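PDB 4G2C: DyP2 from Amycolatopsis sp. ATCC 39116, which is a multifunctional haem-containing dye-decolorising peroxidase of a lignin-reactive bacterium that probably oxidises dyes and possibly manganese, which it binds at a site apart from the haem. Local coordinates for residues L148-V153 and V272-E277; G310-G315 and S322-H327; I58-V63 and T228-A233; V255-A260 and L487-S492. All coordinates share one frame; numbering follows the deposited sequence.

Interaction 1: L148-V153 and V272-E277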
# COMPACT_ATOMS: atom_id res chain seq x y z
N LEU A 148 10.32 0.93 -14.06
CA LEU A 148 8.98 0.53 -13.63
C LEU A 148 8.00 0.45 -14.80
O LEU A 148 6.85 0.02 -14.64
CB LEU A 148 8.44 1.51 -12.58
CG LEU A 148 9.30 1.67 -11.33
CD1 LEU A 148 8.73 2.75 -10.40
CD2 LEU A 148 9.44 0.34 -10.60
N ALA A 149 8.48 0.88 -15.96
CA ALA A 149 7.65 1.04 -17.15
C ALA A 149 6.49 2.00 -16.90
O ALA A 149 5.40 1.80 -17.40
CB ALA A 149 7.14 -0.33 -17.67
N ASP A 150 6.74 3.03 -16.09
CA ASP A 150 5.76 4.09 -15.84
C ASP A 150 5.55 4.98 -17.07
O ASP A 150 6.42 5.09 -17.93
CB ASP A 150 6.23 4.99 -14.69
CG ASP A 150 5.87 4.44 -13.32
OD1 ASP A 150 4.96 3.58 -13.21
OD2 ASP A 150 6.51 4.89 -12.34
N PRO A 151 4.40 5.63 -17.14
CA PRO A 151 4.31 6.67 -18.16
C PRO A 151 5.38 7.73 -17.91
O PRO A 151 5.74 7.98 -16.75
CB PRO A 151 2.90 7.26 -17.95
CG PRO A 151 2.33 6.54 -16.72
CD PRO A 151 3.10 5.30 -16.54
N ALA A 152 5.91 8.32 -18.99
CA ALA A 152 6.87 9.42 -18.88
C ALA A 152 6.32 10.53 -17.99
O ALA A 152 5.11 10.72 -17.89
CB ALA A 152 7.21 9.97 -20.25
N VAL A 153 7.22 11.25 -17.35
CA VAL A 153 6.84 12.32 -16.43
C VAL A 153 5.97 13.37 -17.10
O VAL A 153 5.13 13.98 -16.44
CB VAL A 153 8.09 12.97 -15.78
CG1 VAL A 153 7.71 14.21 -14.98
CG2 VAL A 153 8.82 11.94 -14.90
N VAL A 272 6.52 5.50 -0.23
CA VAL A 272 6.14 5.59 -1.64
C VAL A 272 4.78 6.24 -1.72
O VAL A 272 3.85 5.77 -1.06
CB VAL A 272 5.99 4.20 -2.30
CG1 VAL A 272 5.90 4.35 -3.83
CG2 VAL A 272 7.11 3.28 -1.91
N PHE A 273 4.65 7.31 -2.50
CA PHE A 273 3.33 7.85 -2.86
C PHE A 273 3.16 7.77 -4.38
O PHE A 273 3.99 8.30 -5.13
CB PHE A 273 3.16 9.30 -2.38
CG PHE A 273 1.77 9.84 -2.61
CD1 PHE A 273 1.36 10.20 -3.89
CD2 PHE A 273 0.87 9.95 -1.57
CE1 PHE A 273 0.07 10.67 -4.12
CE2 PHE A 273 -0.42 10.43 -1.79
CZ PHE A 273 -0.81 10.79 -3.06
N ARG A 274 2.10 7.10 -4.83
CA ARG A 274 1.78 7.01 -6.26
C ARG A 274 0.26 7.14 -6.48
O ARG A 274 -0.52 6.34 -5.94
CB ARG A 274 2.24 5.66 -6.83
CG ARG A 274 3.71 5.56 -7.24
CD ARG A 274 4.16 4.09 -7.35
NE ARG A 274 3.72 3.43 -8.59
CZ ARG A 274 4.38 3.54 -9.74
NH1 ARG A 274 5.49 4.27 -9.78
NH2 ARG A 274 3.95 2.94 -10.84
N LYS A 275 -0.16 8.12 -7.28
CA LYS A 275 -1.58 8.31 -7.59
C LYS A 275 -1.93 7.42 -8.76
O LYS A 275 -1.39 7.57 -9.86
CB LYS A 275 -1.87 9.78 -7.94
CG LYS A 275 -3.36 10.13 -8.00
CD LYS A 275 -3.56 11.56 -8.50
CE LYS A 275 -5.04 11.97 -8.45
NZ LYS A 275 -5.26 13.42 -8.73
N LEU A 276 -2.84 6.47 -8.51
CA LEU A 276 -3.17 5.45 -9.49
C LEU A 276 -4.63 5.58 -9.87
O LEU A 276 -5.53 5.35 -9.05
CB LEU A 276 -2.89 4.04 -8.93
CG LEU A 276 -1.48 3.83 -8.37
CD1 LEU A 276 -1.33 2.47 -7.70
CD2 LEU A 276 -0.43 4.01 -9.46
N GLU A 277 -4.88 5.96 -11.11
CA GLU A 277 -6.25 6.11 -11.57
C GLU A 277 -6.82 4.76 -11.96
O GLU A 277 -6.16 3.97 -12.65
CB GLU A 277 -6.33 7.09 -12.74
CG GLU A 277 -7.76 7.55 -13.04
CD GLU A 277 -7.82 8.47 -14.23
OE1 GLU A 277 -7.63 7.98 -15.37
OE2 GLU A 277 -8.05 9.68 -14.04
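Arg274 meets Asp150 end-on, NH1 and NH2 each taking one carboxylate oxygen. NH2 of Arg274 binds OD1 of Asp150 at 2.7 Å, and its NH1 binds OD2 of Asp150 at 2.8 Å. Both oxygens accept through their syn lone pairs, and the two planes lie 22° apart, so the bidentate salt bridge is nearly flat and resists rotation of either group. From Leu148, CD1 comes within 3.6 Å of NH1 of Arg274, approaching the guanidinium obliquely. The arginine reaches this position because its chain bends at chi3 (78°), sending the guanidinium on toward the loop. Its strand, 267-278, belongs to the antiparallel sheet of the second ferredoxin-like half of the DyP fold, while residues 148-153 follow helix 145-148 in the first half; the ion pair therefore ties the two halves together. Ala149, with positive phi, closes that helix in a Schellman motif and turns the chain so that Asp150 can face the strand. In the second shell, Gln446 also donates to OD1 of Asp150 and to the carbonyl of Leu148. Phe416 and Met476 pack against Arg274. On the same strand Leu276 touches the haem, and the Arg274 side chain lies about 5 Å from it between nearest atoms.

Interaction 2: G310-G315 and S322-H327. With MN (manganese (II) ion), chain D; HEM (protoporphyrin IX containing Fe), chain C.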
# COMPACT_ATOMS: atom_id res chain seq x y z
N GLY A 310 -7.29 -12.52 -7.30
CA GLY A 310 -6.85 -13.60 -6.44
C GLY A 310 -7.79 -13.75 -5.27
O GLY A 310 -7.64 -14.64 -4.43
N ARG A 311 -8.76 -12.83 -5.19
CA ARG A 311 -9.86 -12.92 -4.24
C ARG A 311 -11.14 -12.47 -4.94
O ARG A 311 -11.09 -11.68 -5.88
CB ARG A 311 -9.63 -12.03 -3.03
CG ARG A 311 -8.44 -12.34 -2.13
CD ARG A 311 -8.30 -11.23 -1.04
NE ARG A 311 -7.17 -11.42 -0.13
CZ ARG A 311 -7.25 -11.97 1.08
NH1 ARG A 311 -8.43 -12.39 1.56
NH2 ARG A 311 -6.15 -12.10 1.82
N PHE A 312 -12.28 -12.96 -4.49
CA PHE A 312 -13.57 -12.40 -4.87
C PHE A 312 -13.74 -11.02 -4.23
O PHE A 312 -13.00 -10.65 -3.31
CB PHE A 312 -14.71 -13.33 -4.44
CG PHE A 312 -14.70 -14.65 -5.15
CD1 PHE A 312 -15.34 -14.80 -6.37
CD2 PHE A 312 -14.00 -15.73 -4.63
CE1 PHE A 312 -15.31 -16.01 -7.04
CE2 PHE A 312 -13.97 -16.93 -5.29
CZ PHE A 312 -14.62 -17.08 -6.50
N GLU A 313 -14.72 -10.27 -4.69
CA GLU A 313 -14.95 -8.95 -4.11
C GLU A 313 -15.01 -8.92 -2.58
O GLU A 313 -14.63 -7.91 -1.97
CB GLU A 313 -16.16 -8.28 -4.76
CG GLU A 313 -15.79 -7.69 -6.11
CD GLU A 313 -16.95 -7.69 -7.08
OE1 GLU A 313 -17.97 -7.02 -6.79
OE2 GLU A 313 -16.83 -8.37 -8.14
N ASP A 314 -15.39 -10.05 -1.98
CA ASP A 314 -15.75 -10.05 -0.56
C ASP A 314 -14.72 -10.29 0.58
O ASP A 314 -15.15 -10.41 1.71
CB ASP A 314 -17.00 -10.92 -0.29
CG ASP A 314 -16.69 -12.40 -0.31
OD1 ASP A 314 -15.67 -12.76 -0.90
OD2 ASP A 314 -17.48 -13.19 0.27
N GLY A 315 -13.42 -10.45 0.36
CA GLY A 315 -12.79 -11.11 -0.73
C GLY A 315 -12.32 -12.48 -0.18
O GLY A 315 -11.30 -12.62 0.52
N SER A 322 -14.18 -21.59 -4.64
CA SER A 322 -14.51 -21.30 -6.04
C SER A 322 -15.56 -20.20 -6.16
O SER A 322 -16.00 -19.87 -7.26
CB SER A 322 -14.99 -22.57 -6.76
OG SER A 322 -16.18 -23.10 -6.19
N ALA A 323 -15.95 -19.63 -5.02
CA ALA A 323 -17.06 -18.68 -4.98
C ALA A 323 -17.04 -17.91 -3.67
O ALA A 323 -16.42 -18.36 -2.70
CB ALA A 323 -18.39 -19.43 -5.16
N PRO A 324 -17.72 -16.75 -3.63
CA PRO A 324 -17.67 -15.87 -2.44
C PRO A 324 -18.51 -16.37 -1.26
O PRO A 324 -19.29 -17.30 -1.39
CB PRO A 324 -18.22 -14.54 -2.97
CG PRO A 324 -19.05 -14.91 -4.19
CD PRO A 324 -18.36 -16.10 -4.79
N GLY A 325 -18.31 -15.74 -0.10
CA GLY A 325 -19.04 -16.08 1.10
C GLY A 325 -18.22 -16.19 2.37
O GLY A 325 -18.79 -16.17 3.46
N SER A 326 -16.90 -16.31 2.24
CA SER A 326 -16.05 -16.44 3.42
C SER A 326 -15.56 -15.10 3.97
O SER A 326 -14.38 -14.80 3.89
CB SER A 326 -14.83 -17.32 3.14
OG SER A 326 -15.20 -18.63 2.79
N HIS A 327 -16.45 -14.31 4.54
CA HIS A 327 -16.06 -13.02 5.07
C HIS A 327 -16.50 -12.86 6.53
O HIS A 327 -16.91 -11.78 6.96
CB HIS A 327 -16.62 -11.91 4.21
CG HIS A 327 -18.08 -12.07 3.91
ND1 HIS A 327 -18.54 -12.53 2.69
CD2 HIS A 327 -19.18 -11.87 4.68
CE1 HIS A 327 -19.87 -12.58 2.73
NE2 HIS A 327 -20.27 -12.19 3.92
MN MN D . -17.07 -9.15 -10.21
CHA HEM C . -3.42 -6.91 -2.11
CHB HEM C . -5.87 -4.09 -5.21
CHC HEM C . -1.84 -1.56 -6.20
CHD HEM C . 0.72 -4.85 -3.74
C1A HEM C . -4.44 -6.36 -2.85
C2A HEM C . -5.82 -6.78 -2.80
C3A HEM C . -6.49 -5.99 -3.66
C4A HEM C . -5.56 -5.06 -4.26
CMA HEM C . -8.00 -6.06 -3.96
CAA HEM C . -6.38 -7.92 -1.91
CBA HEM C . -6.69 -7.38 -0.52
CGA HEM C . -5.47 -7.40 0.38
O1A HEM C . -4.83 -8.46 0.55
O2A HEM C . -5.11 -6.35 0.95
C1B HEM C . -5.01 -3.15 -5.77
C2B HEM C . -5.35 -2.09 -6.73
C3B HEM C . -4.22 -1.40 -6.98
C4B HEM C . -3.15 -1.98 -6.20
CMB HEM C . -6.75 -1.85 -7.33
CAB HEM C . -4.01 -0.18 -7.90
CBB HEM C . -5.03 0.60 -8.26
C1C HEM C . -0.79 -2.28 -5.68
C2C HEM C . 0.62 -2.02 -5.93
C3C HEM C . 1.32 -2.93 -5.22
C4C HEM C . 0.38 -3.78 -4.53
CMC HEM C . 1.20 -0.88 -6.80
CAC HEM C . 2.86 -3.10 -5.18
CBC HEM C . 3.65 -2.61 -6.15
C1D HEM C . -0.15 -5.66 -3.03
C2D HEM C . 0.27 -6.61 -2.04
C3D HEM C . -1.03 -7.23 -1.54
C4D HEM C . -2.09 -6.61 -2.27
CMD HEM C . 1.71 -6.91 -1.59
CAD HEM C . -1.20 -8.31 -0.49
CBD HEM C . -0.80 -9.58 -1.21
CGD HEM C . -0.82 -10.64 -0.15
O1D HEM C . -0.10 -10.46 0.87
O2D HEM C . -1.60 -11.62 -0.31
NA HEM C . -4.31 -5.31 -3.73
NB HEM C . -3.67 -3.04 -5.48
NC HEM C . -0.90 -3.36 -4.83
ND HEM C . -1.53 -5.69 -3.14
FE HEM C . -2.64 -4.44 -4.47
O HOH W 1 -15.76 -10.73 -9.12
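Phe312 and Pro324 are paired across two loop segments whose CA atoms there are 5.9 Å apart. A type I turn runs from Phe312 to Gly315, and the positive phi of Gly325 suits a residue without a side chain. Pro324 CD sits over one face of the Phe312 ring, 3.9 Å from its centroid, a CH-pi contact, and the carbonyl carbon of Ala323 lies over the same face. Cutting Phe312 back to an alanine is likely to leave Pro324 and the Ala323 backbone without their aromatic support and open a gap against helix 303-309. Asp314 OD2 accepts two bonds: from Gly325 N at 2.7 Å on its syn side, 22° out of the carboxylate plane, and from His327 ND1 at 2.7 Å on its anti side, 35° out. OD2 lies in the imidazole plane, at the ring's edge, while the carboxylate is turned 78° from it. Arg311 NH1 holds Gly315 O at 3.1 Å, and its NE lies 3.8 Å from haem O1A. Glu313 OE2 binds manganese at 2.2 Å, with Glu287 and a water. Two N-H groups converging on one carboxylate oxygen would probably favour the ionised aspartate and stabilise the turn that carries the manganese ligand Glu313 and directly follows the haem-pocket Arg311.

Interaction 3: I58-V63 and T228-A233. With ACT (acetate ion), chain X.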
# COMPACT_ATOMS: atom_id res chain seq x y z
N ILE A 58 3.33 3.82 10.78
CA ILE A 58 4.43 3.04 10.22
C ILE A 58 4.37 1.58 10.69
O ILE A 58 4.13 0.70 9.89
CB ILE A 58 5.81 3.69 10.50
CG1 ILE A 58 5.91 5.06 9.81
CG2 ILE A 58 6.92 2.79 10.01
CD1 ILE A 58 7.06 5.96 10.32
N LEU A 59 4.59 1.35 11.98
CA LEU A 59 4.50 -0.02 12.52
C LEU A 59 3.05 -0.52 12.58
O LEU A 59 2.80 -1.73 12.68
CB LEU A 59 5.15 -0.10 13.91
CG LEU A 59 6.67 0.05 14.09
CD1 LEU A 59 7.02 0.06 15.56
CD2 LEU A 59 7.47 -1.06 13.37
N LYS A 60 2.10 0.40 12.51
CA LYS A 60 0.68 0.07 12.60
C LYS A 60 -0.10 1.18 11.88
O LYS A 60 0.05 2.34 12.22
CB LYS A 60 0.27 0.04 14.07
CG LYS A 60 -1.24 -0.04 14.31
CD LYS A 60 -1.62 -1.46 14.54
CE LYS A 60 -3.11 -1.63 14.70
NZ LYS A 60 -3.47 -3.00 14.26
N ALA A 61 -0.92 0.82 10.90
CA ALA A 61 -1.63 1.84 10.11
C ALA A 61 -2.45 2.80 10.98
O ALA A 61 -2.93 2.42 12.04
CB ALA A 61 -2.52 1.17 9.07
N HIS A 62 -2.61 4.04 10.55
CA HIS A 62 -3.48 4.96 11.27
C HIS A 62 -4.80 5.06 10.51
O HIS A 62 -4.81 5.03 9.28
CB HIS A 62 -2.82 6.34 11.41
CG HIS A 62 -3.43 7.20 12.47
ND1 HIS A 62 -4.67 7.79 12.35
CD2 HIS A 62 -2.95 7.60 13.68
CE1 HIS A 62 -4.93 8.50 13.43
NE2 HIS A 62 -3.91 8.40 14.25
N VAL A 63 -5.91 5.13 11.24
CA VAL A 63 -7.21 5.35 10.63
C VAL A 63 -7.11 6.65 9.85
O VAL A 63 -6.59 7.64 10.37
CB VAL A 63 -8.33 5.49 11.69
CG1 VAL A 63 -8.12 6.76 12.53
CG2 VAL A 63 -9.71 5.48 11.04
N THR A 228 4.06 -7.82 18.08
CA THR A 228 3.70 -9.15 18.53
C THR A 228 2.24 -9.17 18.95
O THR A 228 1.56 -10.17 18.77
CB THR A 228 4.59 -9.60 19.71
OG1 THR A 228 5.95 -9.67 19.26
CG2 THR A 228 4.16 -10.96 20.21
N GLU A 229 1.79 -8.04 19.49
CA GLU A 229 0.40 -7.86 19.92
C GLU A 229 -0.54 -7.93 18.71
O GLU A 229 -1.71 -8.31 18.84
CB GLU A 229 0.21 -6.50 20.63
CG GLU A 229 0.90 -6.35 22.00
CD GLU A 229 2.41 -6.10 21.93
OE1 GLU A 229 2.95 -5.99 20.81
OE2 GLU A 229 3.05 -6.01 23.00
N ASP A 230 -0.05 -7.53 17.55
CA ASP A 230 -0.84 -7.62 16.33
C ASP A 230 -0.89 -9.08 15.86
O ASP A 230 -1.91 -9.56 15.38
CB ASP A 230 -0.27 -6.72 15.23
CG ASP A 230 -0.79 -5.28 15.31
OD1 ASP A 230 -1.80 -5.03 16.00
OD2 ASP A 230 -0.21 -4.40 14.64
N VAL A 231 0.22 -9.80 16.02
CA VAL A 231 0.23 -11.20 15.62
C VAL A 231 -0.69 -12.02 16.52
O VAL A 231 -1.42 -12.90 16.05
CB VAL A 231 1.65 -11.78 15.55
CG1 VAL A 231 1.60 -13.23 15.09
CG2 VAL A 231 2.52 -10.94 14.61
N ASP A 232 -0.70 -11.71 17.81
CA ASP A 232 -1.63 -12.38 18.71
C ASP A 232 -3.08 -12.11 18.31
O ASP A 232 -3.92 -13.01 18.31
CB ASP A 232 -1.41 -11.95 20.17
CG ASP A 232 -0.07 -12.38 20.70
OD1 ASP A 232 0.58 -13.23 20.06
OD2 ASP A 232 0.34 -11.87 21.77
N ALA A 233 -3.36 -10.85 17.99
CA ALA A 233 -4.70 -10.44 17.61
C ALA A 233 -5.16 -11.19 16.36
O ALA A 233 -6.29 -11.65 16.28
CB ALA A 233 -4.77 -8.91 17.39
C ACT X . -1.00 -3.00 10.40
O ACT X . -1.40 -1.84 10.14
OXT ACT X . 0.20 -3.26 10.11
CH3 ACT X . -1.91 -4.02 11.02
O HOH W 2 2.15 -4.43 13.47
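Lys60 reaches across to Asp230, and this single pair of side chains carries most of the contact between the loop 58-63 and the helix 228-237. The closer part is the lysine chain laid along the carboxylate: CD of Lys60 comes to 3.3 Å from OD2 of Asp230, and NZ forms a salt bridge with OD1 of Asp230 at 3.2 Å. The ammonium meets OD1 from above the carboxylate plane, 37° out of it, and the bond is long. The lysine has CG anti to its own N (chi1 170°) and a kink at chi2 (97°), which swings its end toward the helix. With a glutamine in place of Lys60, the Asp230 carboxylate is likely to lose its charged mate on this loop and be freer to turn about its water link. The loose side is bridged by solvent: one water donates to Leu59 O at 2.9 Å and to Asp230 OD2 at 2.6 Å, while the backbones remain apart, with the CA atoms of Lys60 and Asp230 8.7 Å from each other. Beside it an acetate, probably from the crystallisation liquor, accepts a nearly straight bond from Ala61 N at 2.8 Å. A salt bridge and a water thus join the loop leading into strand 66-74 of the dimeric alpha+beta barrel domain to a helix that lies in the chain between the strands of the two main sheets of the DyP fold.

Interaction 4: V255-A260 and L487-S492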
# COMPACT_ATOMS: atom_id res chain seq x y z
N VAL A 255 14.27 2.18 9.55
CA VAL A 255 15.60 2.59 9.12
C VAL A 255 16.11 3.60 10.15
O VAL A 255 15.37 4.49 10.56
CB VAL A 255 15.52 3.31 7.74
CG1 VAL A 255 16.89 3.66 7.25
CG2 VAL A 255 14.77 2.45 6.70
N PRO A 256 17.37 3.45 10.58
CA PRO A 256 17.95 4.47 11.46
C PRO A 256 17.85 5.83 10.79
O PRO A 256 18.10 5.93 9.59
CB PRO A 256 19.42 4.04 11.58
CG PRO A 256 19.40 2.52 11.27
CD PRO A 256 18.27 2.32 10.32
N ASP A 257 17.45 6.85 11.54
CA ASP A 257 17.32 8.20 11.00
C ASP A 257 18.69 8.90 11.01
O ASP A 257 19.17 9.34 12.05
CB ASP A 257 16.32 8.98 11.85
CG ASP A 257 16.00 10.33 11.26
OD1 ASP A 257 16.60 10.68 10.22
OD2 ASP A 257 15.16 11.05 11.85
N PRO A 258 19.33 8.99 9.83
CA PRO A 258 20.76 9.35 9.83
C PRO A 258 21.10 10.74 10.38
O PRO A 258 22.16 10.91 10.99
CB PRO A 258 21.17 9.22 8.35
CG PRO A 258 19.89 9.23 7.57
CD PRO A 258 18.80 8.71 8.49
N ALA A 259 20.21 11.71 10.19
CA ALA A 259 20.45 13.07 10.67
C ALA A 259 19.92 13.32 12.09
O ALA A 259 19.94 14.44 12.57
CB ALA A 259 19.83 14.08 9.71
N ALA A 260 19.41 12.28 12.74
CA ALA A 260 18.84 12.42 14.07
C ALA A 260 19.91 12.52 15.15
O ALA A 260 21.07 12.17 14.92
CB ALA A 260 17.93 11.25 14.36
N LEU A 487 10.76 11.76 15.17
CA LEU A 487 10.29 12.98 15.83
C LEU A 487 11.43 13.82 16.40
O LEU A 487 11.39 15.04 16.32
CB LEU A 487 9.26 12.66 16.91
CG LEU A 487 7.97 11.99 16.44
CD1 LEU A 487 7.00 11.76 17.61
CD2 LEU A 487 7.31 12.76 15.31
N ALA A 488 12.43 13.17 16.99
CA ALA A 488 13.59 13.86 17.54
C ALA A 488 14.34 14.64 16.46
O ALA A 488 14.85 15.73 16.71
CB ALA A 488 14.53 12.87 18.26
N PHE A 489 14.40 14.10 15.25
CA PHE A 489 15.01 14.85 14.15
C PHE A 489 14.23 16.13 13.89
O PHE A 489 14.82 17.21 13.76
CB PHE A 489 15.07 14.03 12.86
CG PHE A 489 15.37 14.87 11.66
CD1 PHE A 489 16.68 15.26 11.37
CD2 PHE A 489 14.35 15.31 10.83
CE1 PHE A 489 16.96 16.05 10.26
CE2 PHE A 489 14.62 16.09 9.72
CZ PHE A 489 15.92 16.47 9.44
N LEU A 490 12.92 16.00 13.78
CA LEU A 490 12.07 17.14 13.46
C LEU A 490 12.16 18.24 14.53
O LEU A 490 12.20 19.43 14.20
CB LEU A 490 10.62 16.69 13.25
CG LEU A 490 10.37 15.72 12.09
CD1 LEU A 490 8.90 15.31 12.03
CD2 LEU A 490 10.83 16.27 10.74
N ARG A 491 12.20 17.84 15.80
CA ARG A 491 12.35 18.80 16.90
C ARG A 491 13.73 19.47 16.87
O ARG A 491 13.86 20.63 17.25
CB ARG A 491 12.14 18.12 18.26
CG ARG A 491 10.74 17.52 18.52
CD ARG A 491 10.53 17.22 20.02
NE ARG A 491 11.58 16.37 20.57
CZ ARG A 491 11.61 15.04 20.44
NH1 ARG A 491 10.64 14.44 19.77
NH2 ARG A 491 12.60 14.32 20.97
N SER A 492 14.74 18.74 16.40
CA SER A 492 16.12 19.23 16.42
C SER A 492 16.43 20.29 15.35
O SER A 492 17.52 20.86 15.33
CB SER A 492 17.10 18.06 16.25
OG SER A 492 17.18 17.66 14.88
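Phe489 of the C-terminal helix 487-491 packs against the type I turn Asp257-Ala260, which follows the short edge strand 255-256 of an antiparallel sheet in the DyP fold. The helix comes just after strand 474-484 of that sheet, so the contact lays the end of the chain against a loop at the sheet's margin. Among the apolar contacts, CB of Ala259 reaches CE1 of Phe489 at 3.5 Å, approaching the ring obliquely, and CB of Ala260 stands 4.3 Å from CB of Phe489. A chi1 of 166° sets the ring of Phe489 against the turn. Around them, Val129 touches Ala259 and Phe483 touches Asp257. Polar interactions hold the two parts in shape but give no hydrogen bond between them. The carbonyl O of Ala259 lies in the plane of the Phe489 ring, at its edge, 3.6 Å from CD1 of Phe489. The turn is closed by Ala260 N bonding to Asp257 O at 3.0 Å. Asp257 aims its carboxylate at the helix start, where OD2 of Asp257 lies 3.1 Å from CB of Phe489 and accepts from the hydroxyl of Ser486; the same serine oxygen accepts from Phe489 N, linking the turn indirectly to the first turn of the helix. At the far end, Ser492 OG donates to Phe489 O at 2.7 Å.

Overall arrangement
The four contacts do not touch one another, and only interactions 1 and 2 include residues of the haem pocket. Interaction 2 is nearest the cofactor's propionates and carries a manganese ligand, while interaction 1 reaches the haem through the strand bearing Leu276; their centres are about 29 Å apart. Interactions 1 and 4 share a sheet, since strands 255-256 and 267-278 are neighbours in it, and their nearest atoms are about 11 Å apart. Interaction 3 sits on the other side of the chain's centre from interaction 1, with the Lys60 side chain about 14 Å from the haem, and comes within about 7 Å of interaction 4 between nearest atoms. Interactions 2 and 4 are the farthest apart, about 43 Å between centres.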